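Local structure of alginate lyase, family PL7 (Zobellia galactanivorans, 3ZPY) at residues 161-164 and 165-169. The protein is the catalytic domain of a marine bacterial alginate lyase that probably cleaves the polysaccharide alginate by elimination. Numbering follows the deposited sequence.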
ATOM      1  N   GLY A 161      11.163   3.717   0.406  1.00  6.07           N
ATOM      2  CA  GLY A 161      11.069   4.273  -0.919  1.00  6.53           C
ATOM      3  C   GLY A 161      12.147   5.279  -1.224  1.00  6.87           C
ATOM      4  O   GLY A 161      12.946   5.595  -0.334  1.00  6.94           O
ATOM      5  N   TYR A 162      12.105   5.860  -2.443  1.00  7.09           N
ATOM      6  CA  TYR A 162      13.227   6.674  -2.966  1.00  7.11           C
ATOM      7  C   TYR A 162      13.556   7.868  -2.040  1.00  7.19           C
ATOM      8  O   TYR A 162      14.700   8.133  -1.722  1.00  7.20           O
ATOM      9  CB  TYR A 162      12.853   7.187  -4.344  1.00  8.26           C
ATOM     10  CG  TYR A 162      13.919   7.926  -4.997  1.00  7.64           C
ATOM     11  CD1 TYR A 162      14.353   9.194  -4.531  1.00  9.54           C
ATOM     12  CD2 TYR A 162      14.644   7.301  -6.008  1.00 10.57           C
ATOM     13  CE1 TYR A 162      15.407   9.853  -5.139  1.00 12.86           C
ATOM     14  CE2 TYR A 162      15.719   7.952  -6.636  1.00 13.15           C
ATOM     15  CZ  TYR A 162      16.094   9.257  -6.186  1.00 12.71           C
ATOM     16  OH  TYR A 162      17.169   9.921  -6.719  1.00 19.15           O
ATOM     17  N   VAL A 163      12.490   8.477  -1.499  1.00  7.05           N
ATOM     18  CA  VAL A 163      12.648   9.749  -0.826  1.00  5.92           C
ATOM     19  C   VAL A 163      13.522   9.622   0.461  1.00  6.06           C
ATOM     20  O   VAL A 163      14.178  10.576   0.832  1.00  7.62           O
ATOM     21  CB  VAL A 163      11.257  10.392  -0.476  1.00  5.69           C
ATOM     22  CG1 VAL A 163      10.523   9.605   0.611  1.00  7.09           C
ATOM     23  CG2 VAL A 163      11.444  11.882  -0.159  1.00  6.96           C
ATOM     24  N   THR A 164      13.579   8.430   1.046  1.00  5.84           N
ATOM     25  CA  THR A 164      14.497   8.157   2.170  1.00  6.62           C
ATOM     26  C   THR A 164      15.639   7.265   1.690  1.00  8.21           C
ATOM     27  O   THR A 164      16.809   7.575   1.971  1.00  8.62           O
ATOM     28  CB  THR A 164      13.793   7.611   3.410  1.00  5.75           C
ATOM     29  OG1 THR A 164      13.108   6.430   3.046  1.00  6.41           O
ATOM     30  CG2 THR A 164      12.913   8.632   4.059  1.00  5.95           C
ATOM     31  N   GLU A 165      15.310   6.127   1.074  1.00  8.81           N
ATOM     32  CA  GLU A 165      16.405   5.177   0.755  1.00  9.68           C
ATOM     33  C   GLU A 165      17.527   5.724  -0.110  1.00  9.93           C
ATOM     34  O   GLU A 165      18.652   5.231  -0.011  1.00 15.36           O
ATOM     35  CB  GLU A 165      15.780   3.933   0.130  1.00 12.72           C
ATOM     36  CG  GLU A 165      14.866   3.131   1.020  1.00 12.80           C
ATOM     37  CD  GLU A 165      14.286   1.993   0.212  1.00 19.06           C
ATOM     38  OE1 GLU A 165      14.908   1.439  -0.748  1.00 24.97           O
ATOM     39  OE2 GLU A 165      13.232   1.547   0.557  1.00 23.41           O
ATOM     40  N   GLU A 166      17.216   6.614  -1.052  1.00  9.42           N
ATOM     41  CA  GLU A 166      18.192   7.147  -1.984  1.00 11.55           C
ATOM     42  C   GLU A 166      18.643   8.534  -1.527  1.00 11.11           C
ATOM     43  O   GLU A 166      19.416   9.210  -2.177  1.00 14.52           O
ATOM     44  CB  GLU A 166      17.606   7.165  -3.412  1.00 13.20           C
ATOM     45  CG  GLU A 166      17.416   5.787  -4.049  1.00 16.04           C
ATOM     46  CD  GLU A 166      18.684   5.215  -4.612  1.00 19.28           C
ATOM     47  OE1 GLU A 166      19.714   5.871  -4.476  1.00 22.63           O
ATOM     48  OE2 GLU A 166      18.622   4.127  -5.200  1.00 30.16           O
ATOM     49  N   GLN A 167      18.220   8.909  -0.299  1.00  9.05           N
ATOM     50  CA  GLN A 167      18.474  10.261   0.263  1.00  9.16           C
ATOM     51  C   GLN A 167      18.757  10.177   1.764  1.00  8.55           C
ATOM     52  O   GLN A 167      18.091  10.778   2.620  1.00 10.83           O
ATOM     53  CB  GLN A 167      17.315  11.235  -0.071  1.00  9.05           C
ATOM     54  CG  GLN A 167      16.865  11.217  -1.523  1.00 12.29           C
ATOM     55  CD  GLN A 167      15.948  12.376  -1.781  1.00  7.94           C
ATOM     56  OE1 GLN A 167      14.989  12.640  -0.982  1.00 10.07           O
ATOM     57  NE2 GLN A 167      16.191  13.112  -2.859  1.00  9.19           N
ATOM     58  N   GLY A 168      19.702   9.297   2.103  1.00  8.67           N
ATOM     59  CA  GLY A 168      20.237   9.228   3.478  1.00  8.75           C
ATOM     60  C   GLY A 168      19.791   8.079   4.291  1.00  8.38           C
ATOM     61  O   GLY A 168      20.289   7.878   5.415  1.00 10.04           O
ATOM     62  N   GLY A 169      18.876   7.267   3.773  1.00  8.27           N
ATOM     63  CA  GLY A 169      18.477   6.017   4.468  1.00  9.20           C
ATOM     64  C   GLY A 169      17.053   6.016   4.967  1.00  7.91           C
ATOM     65  O   GLY A 169      16.508   7.096   5.234  1.00  7.83           O
TER
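A single-turn helix, 162-165, joins antiparallel strands 154-160 and 171-177 in the PL7 beta-sandwich. G161 stands at its N-cap, and E165, four residues on, reaches back to it. The chain of E165 runs extended beyond CG (chi2 177°) along G161, and OE2 accepts from G161 N at 3.0 Å. The N-H comes from above the carboxylate plane, not within it. R141 forms a salt bridge to the same OE2, so the G161 amide at the helix start and the R141 guanidinium share this oxygen. The backbone answers in the reverse direction: E165 N donates to G161 O at 2.8 Å.

One residue further, E166 N bonds Y162 O at 3.0 Å, completing the turn. With CG of Y162 anti to its own N (chi1 -176°), the ring turns one face to E166. CB of E166 sits over the ring centre as a CH-pi contact, 3.7 Å from the centroid of the Y162 ring, and CG packs over the same face, nearest CD2. M207 and V209 also touch this tyrosine. With an alanine in place of Y162, E166 CB and CG would probably lose the ring face they pack on, and the E166 side chain would be freer to turn.

The chain leaves the helix at E166. Within the last turn is T164, whose OG1 is hydrogen-bonded to I159 O in strand 154-160. Its carbonyl oxygen takes two amides from opposite faces of the peptide plane. Q167 N lies well above that plane at 3.0 Å from T164 O, while G169 N comes in from the other face, 2.8 Å from T164 O.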